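Local atomic coordinates of sulfide-quinone reductase (PDB entry 3HYW), a protein that uses FAD to oxidise hydrogen sulfide and reduce a quinone, with polysulfide growing in the active site and probably leaving as sulfur rings. Residues A[273-285]-A[418-430]. Residues are numbered along the deposited sequence; the frame is centred on the assembly and turned at random.
Sequences KMVIVNRCFQNPT and LCKDCEGAPGSRC
Cys419 brings its CB within 3.8 Å of Cys280 SG, while its own sulfur is bonded to Cys430 and so closes residues 419-430 into a covalent loop. Arg279 threads into that loop from the type I turn 278-281, its chain extended from CG to NE. At Asp421 the backbone carbonyl takes the first bond: Arg279 NH2 donates to Asp421 O at 2.9 Å, close to the guanidinium plane, and the carboxylate adds a long salt bridge and, weakly, a shared water that also reaches Cys430 O. Cys422 is doubly tied, through its sulfur to Cys280 SG (2.0 Å, chi3 -84°) and through its carbonyl, which accepts from Arg279 N at 3.0 Å. The Asn278 side chain leans on Cys422 while its OD1 accepts from Cys280 N, an Asx turn, and from Gln282 N on the opposite face of its plane, bonds that tie this side chain to the turn carrying Cys280. Glu423 O lies over one guanidinium face. Gly424 suits its place because a CB would strike Arg279 NE and, at these backbone angles, jam against Glu423 O as well. Pro426, second in the type II turn 425-428, lays CB 3.7 Å from Phe281 CZ and CG against Val277 CG2, an apolar seat for a rigid ring. Ser428 OG sits between the backbone N and the carbonyl carbon (chi1 71°), from where it donates to Ala425 O, leaving the hydroxyl oxygen to accept Arg279 NE at 2.8 Å, almost straight at 175°. Arg429 O covers the other guanidinium face, while the Arg429 side chain hydrogen-bonds to Ile364 O and to Tyr178 O of a second subunit. A leucine in place of Arg279 would probably leave Ser428 OG and Asp421 O without their donor and the loop without its polar filling. One covalent bond plus a charged group gripped from several directions implies a chain end fastened firmly to the loop before strand 289-291.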
loop_
_atom_site.group_PDB
_atom_site.type_symbol
_atom_site.label_atom_id
_atom_site.label_comp_id
_atom_site.label_asym_id
_atom_site.label_seq_id
_atom_site.Cartn_x
_atom_site.Cartn_y
_atom_site.Cartn_z
ATOM N N LYS A 273 -26.899 -0.583 27.719
ATOM C CA LYS A 273 -27.603 -1.662 28.441
ATOM C C LYS A 273 -26.794 -2.965 28.531
ATOM O O LYS A 273 -27.333 -4.027 28.849
ATOM C CB LYS A 273 -29.009 -1.918 27.867
ATOM C CG LYS A 273 -30.016 -0.796 28.123
ATOM C CD LYS A 273 -31.313 -1.013 27.345
ATOM C CE LYS A 273 -32.342 0.063 27.670
ATOM N NZ LYS A 273 -33.537 -0.015 26.786
ATOM N N MET A 274 -25.496 -2.875 28.264
ATOM C CA MET A 274 -24.626 -4.030 28.402
ATOM C C MET A 274 -24.164 -4.162 29.846
ATOM O O MET A 274 -24.280 -3.210 30.628
ATOM C CB MET A 274 -23.445 -3.945 27.433
ATOM C CG MET A 274 -23.857 -4.221 26.004
ATOM S SD MET A 274 -22.478 -4.303 24.859
ATOM C CE MET A 274 -22.099 -2.613 24.585
ATOM N N VAL A 275 -23.654 -5.346 30.197
ATOM C CA VAL A 275 -23.277 -5.643 31.582
ATOM C C VAL A 275 -21.996 -4.926 32.017
ATOM O O VAL A 275 -20.936 -5.100 31.414
ATOM C CB VAL A 275 -23.122 -7.165 31.832
ATOM C CG1 VAL A 275 -22.861 -7.436 33.314
ATOM C CG2 VAL A 275 -24.379 -7.925 31.354
ATOM N N ILE A 276 -22.101 -4.141 33.082
ATOM C CA ILE A 276 -20.932 -3.500 33.675
ATOM C C ILE A 276 -20.091 -4.574 34.358
ATOM O O ILE A 276 -20.555 -5.271 35.262
ATOM C CB ILE A 276 -21.312 -2.379 34.669
ATOM C CG1 ILE A 276 -22.200 -1.329 33.982
ATOM C CG2 ILE A 276 -20.042 -1.722 35.262
ATOM C CD1 ILE A 276 -22.877 -0.329 34.948
ATOM N N VAL A 277 -18.861 -4.734 33.881
ATOM C CA VAL A 277 -17.946 -5.711 34.460
ATOM C C VAL A 277 -16.599 -5.070 34.722
ATOM O O VAL A 277 -16.277 -4.032 34.135
ATOM C CB VAL A 277 -17.769 -6.987 33.571
ATOM C CG1 VAL A 277 -19.064 -7.787 33.497
ATOM C CG2 VAL A 277 -17.233 -6.652 32.166
ATOM N N ASN A 278 -15.832 -5.684 35.619
ATOM C CA ASN A 278 -14.448 -5.285 35.842
ATOM C C ASN A 278 -13.501 -6.205 35.052
ATOM O O ASN A 278 -13.949 -6.928 34.166
ATOM C CB ASN A 278 -14.125 -5.243 37.347
ATOM C CG ASN A 278 -14.309 -6.589 38.045
ATOM O OD1 ASN A 278 -14.206 -7.657 37.430
ATOM N ND2 ASN A 278 -14.556 -6.537 39.354
ATOM N N ARG A 279 -12.205 -6.179 35.375
ATOM C CA ARG A 279 -11.198 -6.988 34.670
ATOM C C ARG A 279 -11.455 -8.494 34.783
ATOM O O ARG A 279 -11.039 -9.277 33.921
ATOM C CB ARG A 279 -9.800 -6.681 35.210
ATOM C CG ARG A 279 -9.359 -5.238 35.014
ATOM C CD ARG A 279 -8.031 -4.962 35.689
ATOM N NE ARG A 279 -7.612 -3.588 35.448
ATOM C CZ ARG A 279 -6.869 -2.869 36.279
ATOM N NH1 ARG A 279 -6.559 -1.621 35.962
ATOM N NH2 ARG A 279 -6.447 -3.386 37.428
ATOM N N CYS A 280 -12.135 -8.883 35.855
ATOM C CA CYS A 280 -12.385 -10.287 36.170
ATOM C C CYS A 280 -13.796 -10.693 35.719
ATOM O O CYS A 280 -14.311 -11.741 36.100
ATOM C CB CYS A 280 -12.159 -10.526 37.668
ATOM S SG CYS A 280 -10.450 -10.136 38.175
ATOM N N PHE A 281 -14.400 -9.828 34.904
ATOM C CA PHE A 281 -15.741 -10.018 34.331
ATOM C C PHE A 281 -16.833 -10.219 35.373
ATOM O O PHE A 281 -17.837 -10.902 35.149
ATOM C CB PHE A 281 -15.719 -11.049 33.193
ATOM C CG PHE A 281 -15.178 -10.468 31.920
ATOM C CD1 PHE A 281 -13.819 -10.173 31.805
ATOM C CD2 PHE A 281 -16.033 -10.107 30.886
ATOM C CE1 PHE A 281 -13.315 -9.567 30.655
ATOM C CE2 PHE A 281 -15.535 -9.502 29.732
ATOM C CZ PHE A 281 -14.172 -9.245 29.613
ATOM N N GLN A 282 -16.605 -9.561 36.505
ATOM C CA GLN A 282 -17.513 -9.528 37.617
ATOM C C GLN A 282 -18.090 -8.123 37.698
ATOM O O GLN A 282 -17.388 -7.142 37.447
ATOM C CB GLN A 282 -16.712 -9.856 38.878
ATOM C CG GLN A 282 -17.409 -9.664 40.213
ATOM C CD GLN A 282 -16.419 -9.779 41.353
ATOM O OE1 GLN A 282 -15.436 -9.043 41.403
ATOM N NE2 GLN A 282 -16.658 -10.720 42.257
ATOM N N ASN A 283 -19.371 -8.020 38.041
ATOM C CA ASN A 283 -19.968 -6.712 38.296
ATOM C C ASN A 283 -19.325 -6.088 39.537
ATOM O O ASN A 283 -19.166 -6.771 40.545
ATOM C CB ASN A 283 -21.477 -6.830 38.492
ATOM C CG ASN A 283 -22.151 -5.480 38.589
ATOM O OD1 ASN A 283 -22.193 -4.715 37.620
ATOM N ND2 ASN A 283 -22.672 -5.174 39.759
ATOM N N PRO A 284 -18.926 -4.801 39.454
ATOM C CA PRO A 284 -18.290 -4.105 40.575
ATOM C C PRO A 284 -19.147 -3.968 41.832
ATOM O O PRO A 284 -18.601 -3.918 42.936
ATOM C CB PRO A 284 -17.990 -2.715 39.996
ATOM C CG PRO A 284 -17.911 -2.939 38.523
ATOM C CD PRO A 284 -18.988 -3.943 38.257
ATOM N N THR A 285 -20.468 -3.888 41.669
ATOM C CA THR A 285 -21.377 -3.629 42.794
ATOM C C THR A 285 -21.912 -4.931 43.392
ATOM O O THR A 285 -21.874 -5.131 44.608
ATOM C CB THR A 285 -22.555 -2.706 42.379
ATOM O OG1 THR A 285 -22.043 -1.489 41.829
ATOM C CG2 THR A 285 -23.444 -2.371 43.570
ATOM N N LEU A 418 -3.781 -14.767 36.555
ATOM C CA LEU A 418 -4.047 -14.258 37.895
ATOM C C LEU A 418 -4.117 -12.737 37.852
ATOM O O LEU A 418 -3.276 -12.080 37.240
ATOM C CB LEU A 418 -2.975 -14.718 38.885
ATOM C CG LEU A 418 -3.188 -16.085 39.535
ATOM C CD1 LEU A 418 -1.947 -16.493 40.324
ATOM C CD2 LEU A 418 -4.413 -16.066 40.439
ATOM N N CYS A 419 -5.146 -12.189 38.483
ATOM C CA CYS A 419 -5.350 -10.758 38.497
ATOM C C CYS A 419 -5.265 -10.254 39.932
ATOM O O CYS A 419 -6.122 -10.564 40.770
ATOM C CB CYS A 419 -6.693 -10.399 37.860
ATOM S SG CYS A 419 -6.961 -8.629 37.696
ATOM N N LYS A 420 -4.212 -9.489 40.200
ATOM C CA LYS A 420 -3.933 -8.967 41.538
ATOM C C LYS A 420 -4.878 -7.826 41.926
ATOM O O LYS A 420 -4.973 -7.465 43.102
ATOM C CB LYS A 420 -2.470 -8.518 41.641
ATOM C CG LYS A 420 -2.005 -7.588 40.516
ATOM C CD LYS A 420 -0.518 -7.256 40.645
ATOM C CE LYS A 420 0.011 -6.542 39.400
ATOM N NZ LYS A 420 -0.001 -7.420 38.185
ATOM N N ASP A 421 -5.564 -7.261 40.933
ATOM C CA ASP A 421 -6.534 -6.192 41.164
ATOM C C ASP A 421 -7.587 -6.189 40.062
ATOM O O ASP A 421 -7.333 -5.724 38.944
ATOM C CB ASP A 421 -5.837 -4.827 41.246
ATOM C CG ASP A 421 -6.800 -3.687 41.577
ATOM O OD1 ASP A 421 -7.870 -3.941 42.177
ATOM O OD2 ASP A 421 -6.476 -2.529 41.239
ATOM N N CYS A 422 -8.767 -6.705 40.397
ATOM C CA CYS A 422 -9.879 -6.817 39.456
ATOM C C CYS A 422 -10.490 -5.467 39.082
ATOM O O CYS A 422 -11.136 -5.350 38.050
ATOM C CB CYS A 422 -10.976 -7.734 40.018
ATOM S SG CYS A 422 -10.568 -9.507 40.114
ATOM N N GLU A 423 -10.284 -4.455 39.925
ATOM C CA GLU A 423 -10.890 -3.135 39.727
ATOM C C GLU A 423 -10.290 -2.389 38.538
ATOM O O GLU A 423 -9.102 -2.070 38.522
ATOM C CB GLU A 423 -10.787 -2.300 41.008
ATOM C CG GLU A 423 -11.459 -0.937 40.923
ATOM C CD GLU A 423 -11.266 -0.120 42.185
ATOM O OE1 GLU A 423 -11.831 -0.495 43.238
ATOM O OE2 GLU A 423 -10.550 0.900 42.124
ATOM N N GLY A 424 -11.132 -2.110 37.549
ATOM C CA GLY A 424 -10.719 -1.456 36.315
ATOM C C GLY A 424 -11.530 -1.990 35.151
ATOM O O GLY A 424 -12.291 -2.944 35.307
ATOM N N ALA A 425 -11.364 -1.374 33.985
ATOM C CA ALA A 425 -12.111 -1.744 32.790
ATOM C C ALA A 425 -11.759 -3.158 32.313
ATOM O O ALA A 425 -10.610 -3.567 32.412
ATOM C CB ALA A 425 -11.848 -0.731 31.681
ATOM N N PRO A 426 -12.747 -3.901 31.778
ATOM C CA PRO A 426 -12.422 -5.190 31.169
ATOM C C PRO A 426 -11.422 -4.964 30.041
ATOM O O PRO A 426 -11.563 -4.005 29.281
ATOM C CB PRO A 426 -13.764 -5.666 30.608
ATOM C CG PRO A 426 -14.607 -4.433 30.510
ATOM C CD PRO A 426 -14.184 -3.595 31.665
ATOM N N GLY A 427 -10.407 -5.817 29.959
ATOM C CA GLY A 427 -9.361 -5.651 28.951
ATOM C C GLY A 427 -8.153 -4.849 29.414
ATOM O O GLY A 427 -7.075 -4.975 28.839
ATOM N N SER A 428 -8.324 -4.016 30.444
ATOM C CA SER A 428 -7.200 -3.268 31.010
ATOM C C SER A 428 -6.344 -4.194 31.873
ATOM O O SER A 428 -6.853 -5.135 32.479
ATOM C CB SER A 428 -7.677 -2.041 31.804
ATOM O OG SER A 428 -8.303 -2.415 33.018
ATOM N N ARG A 429 -5.044 -3.916 31.918
ATOM C CA ARG A 429 -4.057 -4.823 32.506
ATOM C C ARG A 429 -3.947 -4.674 34.022
ATOM O O ARG A 429 -3.748 -3.567 34.529
ATOM C CB ARG A 429 -2.685 -4.603 31.848
ATOM C CG ARG A 429 -2.455 -5.363 30.537
ATOM C CD ARG A 429 -3.374 -4.909 29.404
ATOM N NE ARG A 429 -2.752 -5.073 28.090
ATOM C CZ ARG A 429 -3.407 -5.086 26.933
ATOM N NH1 ARG A 429 -2.730 -5.231 25.804
ATOM N NH2 ARG A 429 -4.730 -4.967 26.891
ATOM N N CYS A 430 -4.064 -5.805 34.726
ATOM C CA CYS A 430 -4.090 -5.851 36.197
ATOM C C CYS A 430 -2.807 -5.311 36.816
ATOM O O CYS A 430 -2.798 -4.903 37.980
ATOM C CB CYS A 430 -4.364 -7.287 36.702
ATOM S SG CYS A 430 -5.889 -8.092 36.033
ATOM O OXT CYS A 430 -1.750 -5.261 36.173
HETATM O O HOH W 1 -9.929 -8.113 31.654
HETATM O O HOH W 2 -3.887 -2.610 39.018
#